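Local coordinates for structural PPIase-like protein L605 (Mimivirus, PDB 2OSE) that is a homotrimeric cyclophilin of the virion that probably has peptidyl-prolyl cis-trans isomerase activity and binds cyclosporin A, at residues A[48-52]-A[202-206]; A[111-116]-A[141-145]; A[127-133]-A[166-172]. One frame throughout, in Å; residues are numbered along the deposited sequence.

Contact 1: residues A[48-52]-A[202-206]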
# COMPACT_ATOMS: atom_id res chain seq x y z
N VAL A 48 18.98 16.65 -14.19
CA VAL A 48 18.80 17.89 -14.95
C VAL A 48 18.09 17.70 -16.31
O VAL A 48 17.21 18.49 -16.66
CB VAL A 48 20.14 18.70 -15.13
CG1 VAL A 48 19.92 19.95 -15.93
CG2 VAL A 48 20.73 19.08 -13.80
N GLN A 49 18.44 16.66 -17.08
CA GLN A 49 17.77 16.51 -18.38
C GLN A 49 16.33 16.09 -18.27
O GLN A 49 15.53 16.36 -19.15
CB GLN A 49 18.54 15.57 -19.32
CG GLN A 49 19.97 15.98 -19.57
CD GLN A 49 20.11 17.42 -20.04
OE1 GLN A 49 19.26 17.96 -20.75
NE2 GLN A 49 21.22 18.05 -19.67
N LEU A 50 15.99 15.41 -17.18
CA LEU A 50 14.59 15.04 -16.95
C LEU A 50 13.78 16.25 -16.51
O LEU A 50 12.57 16.33 -16.71
CB LEU A 50 14.50 13.96 -15.88
CG LEU A 50 14.87 12.56 -16.40
CD1 LEU A 50 14.74 11.59 -15.25
CD2 LEU A 50 13.92 12.16 -17.52
N THR A 51 14.46 17.19 -15.89
CA THR A 51 13.86 18.43 -15.50
C THR A 51 13.57 19.26 -16.75
O THR A 51 12.50 19.85 -16.87
CB THR A 51 14.84 19.09 -14.54
OG1 THR A 51 14.47 18.74 -13.21
CG2 THR A 51 14.90 20.52 -14.74
N ASN A 52 14.50 19.26 -17.70
CA ASN A 52 14.25 19.89 -19.00
C ASN A 52 13.16 19.26 -19.87
O ASN A 52 12.50 19.98 -20.63
CB ASN A 52 15.54 20.07 -19.80
CG ASN A 52 15.90 21.53 -19.91
OD1 ASN A 52 16.12 22.20 -18.90
ND2 ASN A 52 15.89 22.05 -21.13
N LYS A 202 5.02 22.13 -13.48
CA LYS A 202 6.06 22.60 -14.39
C LYS A 202 7.45 22.48 -13.75
O LYS A 202 7.60 22.68 -12.55
CB LYS A 202 5.82 24.07 -14.81
CG LYS A 202 4.75 24.31 -15.88
CD LYS A 202 4.99 25.68 -16.59
CE LYS A 202 4.06 25.88 -17.78
NZ LYS A 202 4.56 25.18 -19.03
N CYS A 203 8.44 22.15 -14.57
CA CYS A 203 9.80 22.04 -14.10
C CYS A 203 10.72 22.44 -15.25
O CYS A 203 10.29 22.53 -16.42
CB CYS A 203 10.10 20.63 -13.55
SG CYS A 203 9.82 19.28 -14.70
N GLY A 204 11.97 22.68 -14.93
CA GLY A 204 12.90 23.22 -15.90
C GLY A 204 14.21 23.53 -15.24
O GLY A 204 14.35 23.42 -14.03
N ALA A 205 15.18 23.89 -16.07
CA ALA A 205 16.48 24.36 -15.61
C ALA A 205 16.54 25.83 -15.92
O ALA A 205 16.04 26.27 -16.98
CB ALA A 205 17.60 23.62 -16.32
N TYR A 206 17.10 26.60 -14.99
CA TYR A 206 17.51 27.97 -15.27
C TYR A 206 18.72 27.94 -16.21
O TYR A 206 19.51 26.99 -16.17
CB TYR A 206 17.91 28.69 -13.98
CG TYR A 206 16.81 28.81 -12.99
CD1 TYR A 206 15.81 29.77 -13.13
CD2 TYR A 206 16.75 27.94 -11.90
CE1 TYR A 206 14.78 29.87 -12.19
CE2 TYR A 206 15.73 28.04 -10.97
CZ TYR A 206 14.76 28.99 -11.12
OH TYR A 206 13.77 29.09 -10.18
O HOH W 1 14.09 23.90 -19.00
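The amide oxygen of Asn52 meets Ala205 at the end of helix 41-52. Asn52 OD1 lies 3.3 Å from Ala205 CB. The same oxygen takes a weak, bent hydrogen bond from Ala205 N. A water also bridges the two: it accepts from Ala205 N at 3.1 Å and gives a weak bond to Asn52 OD1. The CB of Asn52 points away from the strand; its torsions (chi1 -111°, chi2 60°) bring the oxygen back. Thr51 approaches the backbone instead. Its methyl CG2 faces the peptide after Gly204, though the very close approach in the model is doubtful. Val17 of strand 16-23 also packs on Thr51. Cys203 points at the helix end, and its SG lies 3.5 Å from Thr51 O. That carbonyl also receives a CA-H contact from Gly204 CA. Val48 CG1 adds a loose apolar touch to Ala205 CB at 4.4 Å. The axes of 48-52 and 203-205 come within 6.4 Å, with 124° between their directions. Gly204 is backbone-bonded to Tyr18 on strand 16-23. The arrangement is helix-on-strand packing of the cyclophilin fold, in which a helix closes one end of the beta-barrel.

Contact 2: residues A[111-116]-A[141-145]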
# COMPACT_ATOMS: atom_id res chain seq x y z
N PRO A 111 20.46 1.69 -16.87
CA PRO A 111 20.82 1.94 -15.48
C PRO A 111 22.01 2.87 -15.38
O PRO A 111 22.91 2.83 -16.25
CB PRO A 111 21.24 0.56 -14.97
CG PRO A 111 20.58 -0.43 -15.85
CD PRO A 111 20.36 0.25 -17.19
N ILE A 112 22.05 3.69 -14.33
CA ILE A 112 23.21 4.56 -14.09
C ILE A 112 24.11 3.94 -13.04
O ILE A 112 23.70 3.74 -11.91
CB ILE A 112 22.80 6.01 -13.62
CG1 ILE A 112 21.82 6.63 -14.61
CG2 ILE A 112 24.04 6.89 -13.43
CD1 ILE A 112 20.99 7.78 -14.05
N PRO A 113 25.38 3.64 -13.41
CA PRO A 113 26.35 3.06 -12.48
C PRO A 113 26.75 4.00 -11.37
O PRO A 113 26.69 5.22 -11.56
CB PRO A 113 27.57 2.78 -13.38
CG PRO A 113 27.00 2.65 -14.73
CD PRO A 113 25.95 3.74 -14.77
N PRO A 114 27.19 3.44 -10.23
CA PRO A 114 27.59 4.28 -9.12
C PRO A 114 29.00 4.86 -9.34
O PRO A 114 29.90 4.64 -8.53
CB PRO A 114 27.53 3.34 -7.90
CG PRO A 114 27.57 1.93 -8.46
CD PRO A 114 27.36 2.00 -9.94
N VAL A 115 29.17 5.61 -10.42
CA VAL A 115 30.45 6.29 -10.65
C VAL A 115 30.35 7.70 -10.11
O VAL A 115 29.85 8.58 -10.80
CB VAL A 115 30.85 6.33 -12.15
CG1 VAL A 115 32.25 6.93 -12.29
CG2 VAL A 115 30.81 4.96 -12.77
N PHE A 116 30.83 7.91 -8.90
CA PHE A 116 30.71 9.20 -8.21
C PHE A 116 31.87 10.13 -8.50
O PHE A 116 32.95 9.70 -8.96
CB PHE A 116 30.54 9.03 -6.70
CG PHE A 116 29.36 8.19 -6.30
CD1 PHE A 116 28.21 8.16 -7.08
CD2 PHE A 116 29.40 7.42 -5.15
CE1 PHE A 116 27.11 7.38 -6.73
CE2 PHE A 116 28.31 6.63 -4.79
CZ PHE A 116 27.16 6.62 -5.59
N ARG A 141 24.50 -2.35 -7.46
CA ARG A 141 23.84 -1.06 -7.23
C ARG A 141 23.76 -0.17 -8.48
O ARG A 141 24.74 -0.00 -9.21
CB ARG A 141 24.60 -0.35 -6.10
CG ARG A 141 24.18 1.09 -5.76
CD ARG A 141 24.77 1.53 -4.43
NE ARG A 141 26.08 2.21 -4.53
CZ ARG A 141 27.25 1.71 -4.11
NH1 ARG A 141 27.33 0.50 -3.55
NH2 ARG A 141 28.37 2.42 -4.25
N TYR A 142 22.58 0.39 -8.74
CA TYR A 142 22.36 1.34 -9.83
C TYR A 142 21.42 2.47 -9.39
O TYR A 142 20.78 2.36 -8.36
CB TYR A 142 21.78 0.67 -11.09
CG TYR A 142 22.77 -0.25 -11.82
CD1 TYR A 142 23.77 0.27 -12.68
CD2 TYR A 142 22.72 -1.64 -11.63
CE1 TYR A 142 24.69 -0.59 -13.34
CE2 TYR A 142 23.66 -2.51 -12.28
CZ TYR A 142 24.62 -1.97 -13.11
OH TYR A 142 25.50 -2.83 -13.74
N TYR A 143 21.33 3.51 -10.20
CA TYR A 143 20.47 4.65 -9.94
C TYR A 143 19.63 4.91 -11.16
O TYR A 143 19.92 4.42 -12.27
CB TYR A 143 21.28 5.88 -9.55
CG TYR A 143 22.03 5.69 -8.27
CD1 TYR A 143 21.49 6.09 -7.05
CD2 TYR A 143 23.29 5.10 -8.27
CE1 TYR A 143 22.17 5.90 -5.89
CE2 TYR A 143 23.97 4.89 -7.10
CZ TYR A 143 23.41 5.29 -5.91
OH TYR A 143 24.10 5.12 -4.73
N ASP A 144 18.56 5.65 -10.94
CA ASP A 144 17.70 6.06 -12.03
C ASP A 144 17.14 7.48 -11.72
O ASP A 144 17.77 8.27 -10.99
CB ASP A 144 16.63 4.97 -12.34
CG ASP A 144 15.78 4.56 -11.12
OD1 ASP A 144 15.69 5.36 -10.14
OD2 ASP A 144 15.18 3.44 -11.16
N SER A 145 15.98 7.78 -12.28
CA SER A 145 15.25 9.03 -12.06
C SER A 145 14.67 9.23 -10.64
O SER A 145 14.20 10.33 -10.32
CB SER A 145 14.10 9.09 -13.07
OG SER A 145 13.26 7.94 -12.94
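Ile112 and Tyr143 form a single antiparallel bridge, a hydrogen-bonded pair that ties a proline-rich loop of the cyclophilin fold to segment 141-145. Ile112 N gives a bond to Tyr143 O at 3.1 Å. Tyr143 N returns one to Ile112 O at 2.9 Å. Ile112 O also receives a CA-H contact from Tyr142 CA. Asp166 holds the polar ends of two side chains here, with its O bonded to Tyr143 OH and its carboxylate salt-bridged to Arg141 NE.

The rings of Tyr142 and Tyr143 go different ways. The Tyr142 ring lies among prolines: Pro111 CB comes within 3.4 Å of its CD1, and Pro113 CG touches CE1 more loosely. Ile112 O and Pro113 N sit at the ring edge. The Tyr143 ring has Pro114 CB at its edge, 4.0 Å from CE2. Both Tyr143 and Phe116 also meet Phe40 edge to face. Ile112 packs on Ala42 and Asn46 of helix 41-52.

Farther out, Pro114 is the centre of an inverse gamma turn, and its CD lies 3.4 Å from Arg141 O. The Arg141 chain starts with CG anti to the backbone N (chi1 175°) and bends at chi3 (91°), which carries the guanidinium past Pro114. Pro114 CG lies over one of its faces, and Phe116 CE2 is at its edge. The Phe116 and Tyr143 rings are oblique, with planes at 62°, and Tyr143 OH sits at the Phe116 edge, 3.5 Å from CZ.

Contact 3: residues A[127-133]-A[166-172]; sequences GLLSLVP and DQVVIGQ
A classic beta bulge interrupts this antiparallel pairing in the cyclophilin beta-barrel: Ile170 and Gly171 both face Leu129. Leu129 O accepts a bond from Ile170 N at 2.9 Å and a weak one from Gly171 N. Leu129 N gives back to Gly171 O at 2.9 Å. Beyond the bulge, Leu131 N bonds to Val168 O at 3.0 Å.

Ile170 CD1 reaches between two leucines, 3.7 Å from both Leu129 CD2 and Leu131 CG. It is directed there by CG1, which stands between the backbone N and the carbonyl carbon (chi1 58°). The side chains of Ile170 and Leu131 cross at about a right angle. Val44 and Phe47 of helix 41-52 join this apolar cluster. Ser130 and Val169 point to the other face, where Ser130 OG is hydrogen-bonded to His123.

A water gives a hydrogen bond to Gln167 OE1, 2.6 Å away, and also bonds to Ser130 OG and, weakly, Leu131 O. Gln167 bends at chi2 (-94°) to set OE1 3.5 Å from Pro133 CD. Its NE2 bonds to Ala191 O of the second subunit. Apolar packing thus dominates round Leu129, Leu131 and Ile170, while the water ties Gln167 to Ser130 and Leu131, and Gln167 NE2 reaches across the trimer interface.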
# COMPACT_ATOMS: atom_id res chain seq x y z
N GLY A 127 16.18 19.72 3.23
CA GLY A 127 16.23 20.21 1.85
C GLY A 127 17.41 19.74 1.04
O GLY A 127 17.81 20.41 0.10
N LEU A 128 17.96 18.57 1.37
CA LEU A 128 18.96 17.93 0.50
C LEU A 128 18.29 17.03 -0.48
O LEU A 128 17.37 16.29 -0.10
CB LEU A 128 19.96 17.13 1.33
CG LEU A 128 20.83 17.95 2.29
CD1 LEU A 128 21.78 17.00 2.98
CD2 LEU A 128 21.65 19.00 1.52
N LEU A 129 18.74 17.11 -1.74
CA LEU A 129 18.29 16.25 -2.83
C LEU A 129 19.26 15.07 -2.99
O LEU A 129 20.48 15.28 -3.00
CB LEU A 129 18.31 17.01 -4.18
CG LEU A 129 18.03 16.19 -5.45
CD1 LEU A 129 16.55 15.79 -5.49
CD2 LEU A 129 18.44 16.95 -6.72
N SER A 130 18.72 13.87 -3.18
CA SER A 130 19.56 12.68 -3.31
C SER A 130 18.95 11.70 -4.29
O SER A 130 17.77 11.83 -4.65
CB SER A 130 19.86 12.06 -1.93
OG SER A 130 18.67 11.65 -1.24
N LEU A 131 19.75 10.76 -4.80
CA LEU A 131 19.22 9.75 -5.71
C LEU A 131 19.05 8.42 -4.96
O LEU A 131 19.89 8.05 -4.17
CB LEU A 131 20.11 9.56 -6.96
CG LEU A 131 20.24 10.78 -7.86
CD1 LEU A 131 21.23 10.51 -9.02
CD2 LEU A 131 18.87 11.28 -8.39
N VAL A 132 17.94 7.74 -5.21
CA VAL A 132 17.62 6.53 -4.46
C VAL A 132 18.19 5.31 -5.22
O VAL A 132 17.89 5.11 -6.40
CB VAL A 132 16.09 6.42 -4.24
CG1 VAL A 132 15.71 5.11 -3.49
CG2 VAL A 132 15.57 7.67 -3.47
N PRO A 133 19.04 4.51 -4.54
CA PRO A 133 19.64 3.36 -5.22
C PRO A 133 18.61 2.21 -5.43
O PRO A 133 17.55 2.17 -4.79
CB PRO A 133 20.74 2.91 -4.25
CG PRO A 133 20.29 3.37 -2.92
CD PRO A 133 19.48 4.62 -3.14
N ASP A 166 24.47 4.90 0.42
CA ASP A 166 24.15 4.84 -1.00
C ASP A 166 23.00 5.78 -1.40
O ASP A 166 22.70 5.90 -2.58
CB ASP A 166 23.77 3.42 -1.42
CG ASP A 166 24.94 2.44 -1.36
OD1 ASP A 166 26.12 2.86 -1.42
OD2 ASP A 166 24.64 1.22 -1.27
N GLN A 167 22.33 6.38 -0.42
CA GLN A 167 21.32 7.41 -0.68
C GLN A 167 22.12 8.68 -0.90
O GLN A 167 22.28 9.50 0.01
CB GLN A 167 20.34 7.51 0.49
CG GLN A 167 19.52 6.20 0.75
CD GLN A 167 18.17 6.14 0.07
OE1 GLN A 167 17.90 6.86 -0.90
NE2 GLN A 167 17.28 5.29 0.59
N VAL A 168 22.62 8.83 -2.12
CA VAL A 168 23.69 9.80 -2.42
C VAL A 168 23.19 11.24 -2.71
O VAL A 168 22.42 11.46 -3.64
CB VAL A 168 24.59 9.28 -3.60
CG1 VAL A 168 23.77 9.14 -4.88
CG2 VAL A 168 25.81 10.23 -3.85
N VAL A 169 23.67 12.18 -1.90
CA VAL A 169 23.32 13.60 -2.01
C VAL A 169 23.95 14.22 -3.27
O VAL A 169 25.18 14.18 -3.46
CB VAL A 169 23.76 14.37 -0.76
CG1 VAL A 169 23.49 15.91 -0.88
CG2 VAL A 169 23.07 13.82 0.45
N ILE A 170 23.09 14.81 -4.10
CA ILE A 170 23.49 15.44 -5.36
C ILE A 170 23.06 16.92 -5.47
O ILE A 170 23.31 17.55 -6.50
CB ILE A 170 22.95 14.68 -6.60
CG1 ILE A 170 21.41 14.57 -6.58
CG2 ILE A 170 23.59 13.24 -6.76
CD1 ILE A 170 20.87 14.41 -7.97
N GLY A 171 22.45 17.48 -4.41
CA GLY A 171 21.94 18.84 -4.50
C GLY A 171 21.31 19.34 -3.22
O GLY A 171 21.19 18.58 -2.26
N GLN A 172 20.89 20.61 -3.23
CA GLN A 172 20.20 21.24 -2.08
C GLN A 172 19.11 22.16 -2.62
O GLN A 172 19.29 22.76 -3.65
CB GLN A 172 21.16 22.09 -1.25
CG GLN A 172 21.74 23.28 -2.07
CD GLN A 172 22.65 24.19 -1.26
OE1 GLN A 172 22.19 24.93 -0.36
NE2 GLN A 172 23.95 24.17 -1.58
O HOH W 2 18.62 9.14 -1.95

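Contacts 2 and 3 are neighbours, with centres 12 Å apart, and they cross along the chain. Asp166 joins them twice: its O lies 2.7 Å from Tyr143 OH, and its OD1 is 3.2 Å from Arg141 NE. Arg193 of the second subunit reaches both, through Asp144 in contact 2 and the backbone of Val132 and Pro133 in contact 3. Contact 1 closes a chain loop that encloses both. Its centre is 19 Å from that of contact 2, yet Leu50 CD1 touches Ser145 CB at 3.4 Å. Contact 3 lies about 17 Å from it by centres, without touching. Helix 41-52 supplies one side of contact 1 and also packs on Ile112 of contact 2 and on Leu129 and Ile170 of contact 3.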